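Local coordinates for hypothetical protein TTHA1606 (Thermus thermophilus, PDB 2YYB), which is of unknown function but belongs to the GTP cyclohydrolase 1 type 2/NIF3 family and probably binds divalent metal ions, at residues A45-F50 against L83-Q88; L67-P72 against A95-L100; P99-E104 against D212-G217. All coordinates share one frame; numbering follows the deposited sequence.

Contact 1 of 3, residues A45-F50 against L83-Q88; sequences AGEAIF and LETLFQ
F50 on helix 47-55 and T85 on helix 77-88 are the nearest CA pair across the two segments, F50 CA lying 6.5 Å from T85 CA, and both residues direct CB toward the opposing helix. The apolar half of the contact is the F50 ring covered by L86: L86 CD2 lies 3.6 Å from the F50 ring centroid and 9° off the ring normal, which defines a CH-pi contact over the face. On the opposite face sits the backbone oxygen of G46, the N-cap residue, placed toward the rim. T85 packs beside this pair, its CG2 meeting F50 CB at 3.7 Å. In the polar half, the E47 chain, with CG anti to the backbone N (chi1 173°) and a bend at chi2, brings OE1 to 2.8 Å from T85 OG1. The same hydroxyl lies within reach of R81 O, and its one proton can serve only one acceptor at a time. E47 OE2 has a long, weak ion pair with R51. Buried packing by F50, T85 and L86 thus borders the partly exposed E47, whose carboxylate gives a possible but unassured polar link between the helices.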
loop_
_atom_site.group_PDB
_atom_site.type_symbol
_atom_site.label_atom_id
_atom_site.label_comp_id
_atom_site.label_asym_id
_atom_site.label_seq_id
_atom_site.Cartn_x
_atom_site.Cartn_y
_atom_site.Cartn_z
ATOM N N ALA A 45 1.220 -18.008 25.510
ATOM C CA ALA A 45 1.532 -19.294 24.915
ATOM C C ALA A 45 3.037 -19.465 25.127
ATOM O O ALA A 45 3.772 -18.499 25.154
ATOM C CB ALA A 45 1.217 -19.266 23.439
ATOM N N GLY A 46 3.504 -20.688 25.287
ATOM C CA GLY A 46 4.929 -20.875 25.492
ATOM C C GLY A 46 5.176 -22.287 25.947
ATOM O O GLY A 46 4.275 -22.917 26.471
ATOM N N GLU A 47 6.382 -22.787 25.732
ATOM C CA GLU A 47 6.723 -24.136 26.144
ATOM C C GLU A 47 6.454 -24.368 27.628
ATOM O O GLU A 47 5.856 -25.362 27.996
ATOM C CB GLU A 47 8.196 -24.416 25.853
ATOM C CG GLU A 47 8.708 -25.747 26.404
ATOM C CD GLU A 47 8.232 -26.981 25.634
ATOM O OE1 GLU A 47 7.044 -27.051 25.252
ATOM O OE2 GLU A 47 9.061 -27.896 25.425
ATOM N N ALA A 48 6.891 -23.457 28.482
ATOM C CA ALA A 48 6.682 -23.644 29.914
ATOM C C ALA A 48 5.199 -23.814 30.236
ATOM O O ALA A 48 4.809 -24.814 30.833
ATOM C CB ALA A 48 7.273 -22.479 30.690
ATOM N N ILE A 49 4.380 -22.845 29.843
ATOM C CA ILE A 49 2.944 -22.934 30.068
ATOM C C ILE A 49 2.373 -24.241 29.517
ATOM O O ILE A 49 1.514 -24.864 30.152
ATOM C CB ILE A 49 2.182 -21.765 29.388
ATOM C CG1 ILE A 49 2.377 -20.482 30.192
ATOM C CG2 ILE A 49 0.702 -22.086 29.280
ATOM C CD1 ILE A 49 2.083 -20.665 31.684
ATOM N N PHE A 50 2.834 -24.648 28.335
ATOM C CA PHE A 50 2.354 -25.870 27.712
ATOM C C PHE A 50 2.696 -27.134 28.502
ATOM O O PHE A 50 1.872 -28.047 28.575
ATOM C CB PHE A 50 2.899 -25.978 26.291
ATOM C CG PHE A 50 2.324 -24.961 25.344
ATOM C CD1 PHE A 50 1.299 -24.110 25.757
ATOM C CD2 PHE A 50 2.789 -24.872 24.038
ATOM C CE1 PHE A 50 0.746 -23.194 24.888
ATOM C CE2 PHE A 50 2.243 -23.960 23.157
ATOM C CZ PHE A 50 1.214 -23.112 23.578
ATOM N N LEU A 83 4.676 -27.344 19.695
ATOM C CA LEU A 83 3.674 -28.189 19.076
ATOM C C LEU A 83 3.760 -29.646 19.530
ATOM O O LEU A 83 2.735 -30.306 19.696
ATOM C CB LEU A 83 3.793 -28.112 17.553
ATOM C CG LEU A 83 3.584 -26.731 16.965
ATOM C CD1 LEU A 83 3.585 -26.838 15.454
ATOM C CD2 LEU A 83 2.267 -26.154 17.469
ATOM N N GLU A 84 4.971 -30.157 19.723
ATOM C CA GLU A 84 5.126 -31.535 20.173
ATOM C C GLU A 84 4.408 -31.706 21.508
ATOM O O GLU A 84 3.742 -32.719 21.737
ATOM C CB GLU A 84 6.612 -31.902 20.321
ATOM C CG GLU A 84 7.327 -32.061 19.007
ATOM C CD GLU A 84 8.797 -32.407 19.157
ATOM O OE1 GLU A 84 9.545 -31.604 19.775
ATOM O OE2 GLU A 84 9.211 -33.481 18.651
ATOM N N THR A 85 4.557 -30.708 22.377
ATOM C CA THR A 85 3.941 -30.697 23.694
ATOM C C THR A 85 2.420 -30.647 23.580
ATOM O O THR A 85 1.716 -31.445 24.192
ATOM C CB THR A 85 4.426 -29.490 24.481
ATOM O OG1 THR A 85 5.847 -29.529 24.539
ATOM C CG2 THR A 85 3.888 -29.489 25.881
ATOM N N LEU A 86 1.886 -29.718 22.805
ATOM C CA LEU A 86 0.438 -29.705 22.682
ATOM C C LEU A 86 -0.008 -31.062 22.122
ATOM O O LEU A 86 -0.902 -31.692 22.676
ATOM C CB LEU A 86 -0.049 -28.569 21.774
ATOM C CG LEU A 86 0.274 -27.130 22.192
ATOM C CD1 LEU A 86 -0.334 -26.191 21.172
ATOM C CD2 LEU A 86 -0.268 -26.813 23.576
ATOM N N PHE A 87 0.621 -31.519 21.040
ATOM C CA PHE A 87 0.255 -32.810 20.430
ATOM C C PHE A 87 0.299 -33.928 21.461
ATOM O O PHE A 87 -0.696 -34.606 21.704
ATOM C CB PHE A 87 1.207 -33.169 19.276
ATOM C CG PHE A 87 0.996 -32.366 18.021
ATOM C CD1 PHE A 87 0.052 -31.347 17.966
ATOM C CD2 PHE A 87 1.787 -32.600 16.899
ATOM C CE1 PHE A 87 -0.087 -30.582 16.819
ATOM C CE2 PHE A 87 1.650 -31.833 15.747
ATOM C CZ PHE A 87 0.714 -30.823 15.709
ATOM N N GLN A 88 1.464 -34.105 22.077
ATOM C CA GLN A 88 1.650 -35.133 23.084
ATOM C C GLN A 88 0.490 -35.184 24.080
ATOM O O GLN A 88 0.108 -36.266 24.513
ATOM C CB GLN A 88 2.950 -34.886 23.834
ATOM C CG GLN A 88 3.393 -36.019 24.715
ATOM C CD GLN A 88 4.704 -35.711 25.436
ATOM O OE1 GLN A 88 5.713 -35.340 24.818
ATOM N NE2 GLN A 88 4.695 -35.871 26.756
#

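Contact 2 of 3, residues L67-P72 against A95-L100; sequences LFWGKP and AAHLPL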
loop_
_atom_site.group_PDB
_atom_site.type_symbol
_atom_site.label_atom_id
_atom_site.label_comp_id
_atom_site.label_asym_id
_atom_site.label_seq_id
_atom_site.Cartn_x
_atom_site.Cartn_y
_atom_site.Cartn_z
ATOM N N LEU A 67 -0.042 -18.113 19.390
ATOM C CA LEU A 67 1.113 -18.417 18.561
ATOM C C LEU A 67 1.228 -17.697 17.234
ATOM O O LEU A 67 2.331 -17.541 16.714
ATOM C CB LEU A 67 1.155 -19.913 18.277
ATOM C CG LEU A 67 1.429 -20.853 19.440
ATOM C CD1 LEU A 67 1.293 -22.278 18.951
ATOM C CD2 LEU A 67 2.814 -20.597 19.995
ATOM N N PHE A 68 0.102 -17.259 16.686
ATOM C CA PHE A 68 0.105 -16.613 15.389
ATOM C C PHE A 68 -0.153 -15.107 15.368
ATOM O O PHE A 68 -0.998 -14.600 16.103
ATOM C CB PHE A 68 -0.898 -17.335 14.495
ATOM C CG PHE A 68 -0.583 -18.789 14.302
ATOM C CD1 PHE A 68 0.564 -19.179 13.615
ATOM C CD2 PHE A 68 -1.397 -19.771 14.851
ATOM C CE1 PHE A 68 0.888 -20.515 13.485
ATOM C CE2 PHE A 68 -1.070 -21.116 14.722
ATOM C CZ PHE A 68 0.067 -21.484 14.043
ATOM N N TRP A 69 0.585 -14.404 14.507
ATOM C CA TRP A 69 0.448 -12.961 14.367
ATOM C C TRP A 69 0.587 -12.511 12.911
ATOM O O TRP A 69 1.128 -11.447 12.654
ATOM C CB TRP A 69 1.504 -12.238 15.217
ATOM C CG TRP A 69 1.566 -12.689 16.654
ATOM C CD1 TRP A 69 2.339 -13.698 17.165
ATOM C CD2 TRP A 69 0.801 -12.171 17.757
ATOM N NE1 TRP A 69 2.101 -13.840 18.514
ATOM C CE2 TRP A 69 1.163 -12.919 18.904
ATOM C CE3 TRP A 69 -0.153 -11.149 17.889
ATOM C CZ2 TRP A 69 0.604 -12.678 20.169
ATOM C CZ3 TRP A 69 -0.713 -10.906 19.159
ATOM C CH2 TRP A 69 -0.327 -11.672 20.277
ATOM N N GLY A 70 0.099 -13.310 11.966
ATOM C CA GLY A 70 0.209 -12.938 10.560
ATOM C C GLY A 70 1.560 -13.314 9.952
ATOM O O GLY A 70 1.695 -13.488 8.739
ATOM N N LYS A 71 2.571 -13.426 10.809
ATOM C CA LYS A 71 3.924 -13.796 10.388
ATOM C C LYS A 71 4.029 -15.320 10.339
ATOM O O LYS A 71 3.962 -15.986 11.377
ATOM C CB LYS A 71 4.956 -13.274 11.394
ATOM C CG LYS A 71 4.672 -13.708 12.836
ATOM C CD LYS A 71 5.861 -13.472 13.757
ATOM C CE LYS A 71 5.519 -13.841 15.204
ATOM N NZ LYS A 71 5.032 -15.249 15.350
ATOM N N PRO A 72 4.169 -15.898 9.136
ATOM C CA PRO A 72 4.281 -17.361 9.058
ATOM C C PRO A 72 5.728 -17.735 9.436
ATOM O O PRO A 72 6.680 -17.217 8.853
ATOM C CB PRO A 72 3.961 -17.644 7.595
ATOM C CG PRO A 72 4.628 -16.465 6.912
ATOM C CD PRO A 72 4.217 -15.284 7.795
ATOM N N ALA A 95 -6.836 -19.109 21.251
ATOM C CA ALA A 95 -6.285 -17.795 21.552
ATOM C C ALA A 95 -7.330 -16.684 21.390
ATOM O O ALA A 95 -8.117 -16.688 20.435
ATOM C CB ALA A 95 -5.044 -17.528 20.649
ATOM N N ALA A 96 -7.335 -15.748 22.337
ATOM C CA ALA A 96 -8.267 -14.613 22.324
ATOM C C ALA A 96 -7.498 -13.343 22.697
ATOM O O ALA A 96 -7.186 -13.119 23.868
ATOM C CB ALA A 96 -9.413 -14.850 23.315
ATOM N N HIS A 97 -7.202 -12.517 21.690
ATOM C CA HIS A 97 -6.438 -11.287 21.887
ATOM C C HIS A 97 -7.284 -10.038 22.187
ATOM O O HIS A 97 -7.729 -9.831 23.324
ATOM C CB HIS A 97 -5.577 -11.023 20.655
ATOM C CG HIS A 97 -4.543 -9.963 20.860
ATOM N ND1 HIS A 97 -3.863 -9.381 19.815
ATOM C CD2 HIS A 97 -4.038 -9.415 21.992
ATOM C CE1 HIS A 97 -2.980 -8.521 20.291
ATOM N NE2 HIS A 97 -3.065 -8.522 21.612
ATOM N N LEU A 98 -7.493 -9.204 21.167
ATOM C CA LEU A 98 -8.265 -7.985 21.356
ATOM C C LEU A 98 -9.666 -8.246 21.912
ATOM O O LEU A 98 -10.109 -7.562 22.832
ATOM C CB LEU A 98 -8.378 -7.198 20.040
ATOM C CG LEU A 98 -7.100 -6.587 19.442
ATOM C CD1 LEU A 98 -7.471 -5.804 18.185
ATOM C CD2 LEU A 98 -6.409 -5.676 20.445
ATOM N N PRO A 99 -10.375 -9.249 21.370
ATOM C CA PRO A 99 -11.723 -9.544 21.854
ATOM C C PRO A 99 -11.818 -9.900 23.332
ATOM O O PRO A 99 -12.842 -9.642 23.962
ATOM C CB PRO A 99 -12.183 -10.663 20.926
ATOM C CG PRO A 99 -10.918 -11.332 20.556
ATOM C CD PRO A 99 -9.980 -10.194 20.316
ATOM N N LEU A 100 -10.758 -10.479 23.891
ATOM C CA LEU A 100 -10.761 -10.834 25.306
ATOM C C LEU A 100 -10.407 -9.568 26.063
ATOM O O LEU A 100 -10.772 -9.397 27.224
ATOM C CB LEU A 100 -9.711 -11.910 25.613
ATOM C CG LEU A 100 -9.960 -12.911 26.753
ATOM C CD1 LEU A 100 -8.615 -13.439 27.269
ATOM C CD2 LEU A 100 -10.729 -12.269 27.886
#
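W69 and H97 form a T-shaped aromatic pair, and they are the residues through which loop 67-72 and segment 95-100 meet. The edge of the indole six-membered ring points at the face of the imidazole: the centroids of these two rings lie 5.2 Å apart and their planes stand at 88°. W69 CZ3 makes the nearest approach, 3.5 Å from H97 CE1 and 3.6 Å from H97 ND1, while W69 CH2 is farther from H97 CE1 at 4.1 Å. The contact is therefore made by one corner of the indole, over the CE1-ND1 side of the histidine. Since the backbones stay well apart, W69 CA being 10.3 Å from H97 CA, the two side chains span the gap between them. H97 reaches across with CG anti to its own backbone N (chi1 -168°).

Apolar packing comes from L98, whose CG lies over the imidazole face opposite the indole, toward the rim.

Polar interactions come from outside the two segments. D22 bonds H97 ND1 through OD2 and the backbone N of L98 through OD1, so one carboxylate holds both the ring and the start of the helix for which H97 is the N-cap. The predicted metal ligand H64 meets the H97 ring edge-to-face, making H97 a probable second-shell neighbour of that site.

In the fold, W69 belongs to the loop leading from strand 60-63 to helix 77-88, whereas H97 occupies the turn between strand 92-95 and helix 98-102. The pair thus bridges the chain leaving two adjacent parallel strands, 60-63 and 92-95, with strand 27-30 alongside, touched by L67 and A95.

Contact 3 of 3, residues P99-E104 against D212-G217; sequences PLDAHE and DTETFG
L100 lays its CD2 methyl over the backbone of G217, with L100 CD2 3.5 Å from G217 CA and 3.7 Å from G217 C. L100 CD1 is more distant, 4.0 Å from G217 C. The glycine presents bare backbone to the leucine, in keeping with L100 CA and G217 CA being the closest CA pair, 6.1 Å apart.

The second meeting is between two carboxylates. E214 has CG anti to its carbonyl carbon (chi1 -70°) and is extended beyond it, which carries its carboxylate to D101. E214 OE2 lies 3.0 Å from D101 OD2 and 3.1 Å from D101 OD1, and the carboxylate planes differ by 22°. All of these oxygens are acceptors, so no hydrogen bond joins the pair directly. Their closeness is consistent with both converging on one predicted divalent metal position. H64 NE2 makes weak hydrogen bonds to D101 OD1 and E214 OE2, and H65 NE2 a weak one to E214 OE1.

The aspartate comes from helix 98-102, while the glutamate lies between helix 210-213 and helix 216-229; helix 108-114 lies beside them, touching E214 through N108 and F216 through L112.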
loop_
_atom_site.group_PDB
_atom_site.type_symbol
_atom_site.label_atom_id
_atom_site.label_comp_id
_atom_site.label_asym_id
_atom_site.label_seq_id
_atom_site.Cartn_x
_atom_site.Cartn_y
_atom_site.Cartn_z
ATOM N N PRO A 99 -10.375 -9.249 21.370
ATOM C CA PRO A 99 -11.723 -9.544 21.854
ATOM C C PRO A 99 -11.818 -9.900 23.332
ATOM O O PRO A 99 -12.842 -9.642 23.962
ATOM C CB PRO A 99 -12.183 -10.663 20.926
ATOM C CG PRO A 99 -10.918 -11.332 20.556
ATOM C CD PRO A 99 -9.980 -10.194 20.316
ATOM N N LEU A 100 -10.758 -10.479 23.891
ATOM C CA LEU A 100 -10.761 -10.834 25.306
ATOM C C LEU A 100 -10.407 -9.568 26.063
ATOM O O LEU A 100 -10.772 -9.397 27.224
ATOM C CB LEU A 100 -9.711 -11.910 25.613
ATOM C CG LEU A 100 -9.960 -12.911 26.753
ATOM C CD1 LEU A 100 -8.615 -13.439 27.269
ATOM C CD2 LEU A 100 -10.729 -12.269 27.886
ATOM N N ASP A 101 -9.669 -8.683 25.400
ATOM C CA ASP A 101 -9.270 -7.420 26.002
ATOM C C ASP A 101 -10.538 -6.569 26.216
ATOM O O ASP A 101 -10.816 -6.117 27.333
ATOM C CB ASP A 101 -8.244 -6.698 25.090
ATOM C CG ASP A 101 -6.791 -6.911 25.543
ATOM O OD1 ASP A 101 -5.853 -6.896 24.717
ATOM O OD2 ASP A 101 -6.569 -7.091 26.753
ATOM N N ALA A 102 -11.334 -6.429 25.157
ATOM C CA ALA A 102 -12.545 -5.611 25.162
ATOM C C ALA A 102 -13.815 -6.151 25.792
ATOM O O ALA A 102 -14.614 -5.382 26.313
ATOM C CB ALA A 102 -12.862 -5.175 23.740
ATOM N N HIS A 103 -14.026 -7.456 25.737
ATOM C CA HIS A 103 -15.257 -8.021 26.278
ATOM C C HIS A 103 -15.743 -7.349 27.565
ATOM O O HIS A 103 -14.988 -7.234 28.537
ATOM C CB HIS A 103 -15.102 -9.517 26.523
ATOM C CG HIS A 103 -16.405 -10.247 26.557
ATOM N ND1 HIS A 103 -17.029 -10.702 25.415
ATOM C CD2 HIS A 103 -17.235 -10.542 27.585
ATOM C CE1 HIS A 103 -18.187 -11.247 25.739
ATOM N NE2 HIS A 103 -18.337 -11.161 27.050
ATOM N N GLU A 104 -17.014 -6.928 27.557
ATOM C CA GLU A 104 -17.645 -6.255 28.707
ATOM C C GLU A 104 -17.968 -7.151 29.910
ATOM O O GLU A 104 -18.099 -6.651 31.029
ATOM C CB GLU A 104 -18.936 -5.524 28.282
ATOM C CG GLU A 104 -20.207 -6.376 28.282
ATOM C CD GLU A 104 -20.281 -7.338 27.106
ATOM O OE1 GLU A 104 -20.956 -8.388 27.241
ATOM O OE2 GLU A 104 -19.675 -7.041 26.049
ATOM N N ASP A 212 0.650 -8.942 34.780
ATOM C CA ASP A 212 -0.282 -8.765 35.878
ATOM C C ASP A 212 -1.612 -8.118 35.552
ATOM O O ASP A 212 -2.557 -8.255 36.334
ATOM C CB ASP A 212 0.378 -8.010 37.029
ATOM C CG ASP A 212 1.468 -8.816 37.686
ATOM O OD1 ASP A 212 1.271 -10.040 37.824
ATOM O OD2 ASP A 212 2.509 -8.237 38.063
ATOM N N THR A 213 -1.714 -7.427 34.419
ATOM C CA THR A 213 -2.988 -6.801 34.078
ATOM C C THR A 213 -3.777 -7.639 33.070
ATOM O O THR A 213 -5.004 -7.534 33.018
ATOM C CB THR A 213 -2.820 -5.321 33.527
ATOM O OG1 THR A 213 -2.163 -5.333 32.253
ATOM C CG2 THR A 213 -2.019 -4.453 34.511
ATOM N N GLU A 214 -3.093 -8.462 32.265
ATOM C CA GLU A 214 -3.802 -9.284 31.277
ATOM C C GLU A 214 -4.029 -10.721 31.822
ATOM O O GLU A 214 -4.174 -11.685 31.086
ATOM C CB GLU A 214 -3.073 -9.246 29.891
ATOM C CG GLU A 214 -3.174 -7.859 29.135
ATOM C CD GLU A 214 -2.810 -7.898 27.628
ATOM O OE1 GLU A 214 -1.721 -8.423 27.289
ATOM O OE2 GLU A 214 -3.603 -7.389 26.769
ATOM N N THR A 215 -4.103 -10.806 33.146
ATOM C CA THR A 215 -4.331 -12.034 33.915
ATOM C C THR A 215 -5.839 -12.232 34.146
ATOM O O THR A 215 -6.331 -13.352 34.297
ATOM C CB THR A 215 -3.670 -11.899 35.321
ATOM O OG1 THR A 215 -2.788 -12.984 35.555
ATOM C CG2 THR A 215 -4.715 -11.874 36.422
ATOM N N PHE A 216 -6.558 -11.116 34.180
ATOM C CA PHE A 216 -7.991 -11.088 34.462
ATOM C C PHE A 216 -8.973 -11.641 33.427
ATOM O O PHE A 216 -10.033 -12.134 33.791
ATOM C CB PHE A 216 -8.372 -9.649 34.832
ATOM C CG PHE A 216 -7.583 -9.110 35.988
ATOM C CD1 PHE A 216 -7.895 -9.483 37.299
ATOM C CD2 PHE A 216 -6.473 -8.291 35.768
ATOM C CE1 PHE A 216 -7.103 -9.049 38.380
ATOM C CE2 PHE A 216 -5.677 -7.853 36.835
ATOM C CZ PHE A 216 -5.988 -8.230 38.140
ATOM N N GLY A 217 -8.647 -11.556 32.149
ATOM C CA GLY A 217 -9.561 -12.072 31.147
ATOM C C GLY A 217 -9.660 -13.598 31.139
ATOM O O GLY A 217 -10.746 -14.169 31.372
#

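The three contacts run from the flank of the five-stranded sheet toward the middle of the chain, the centre of contact 3 lying about 3 Å from the centre of the chain. Contacts 1 and 2 have centres 16 Å apart and interleave in sequence; they touch where A45 CB meets L67 CD2 at 4.0 Å. Contacts 2 and 3, 14 Å apart between centres, share P99 and L100, and both use helix 98-102. Contacts 1 and 3 do not touch, their nearest atoms being about 10 Å apart. Segments 45-50 and 67-72 follow strands 39-42 and 60-63, and segment 95-100 begins at the end of strand 92-95; these strands are parallel, and the contacts step from the helix pair to the predicted metal ligands.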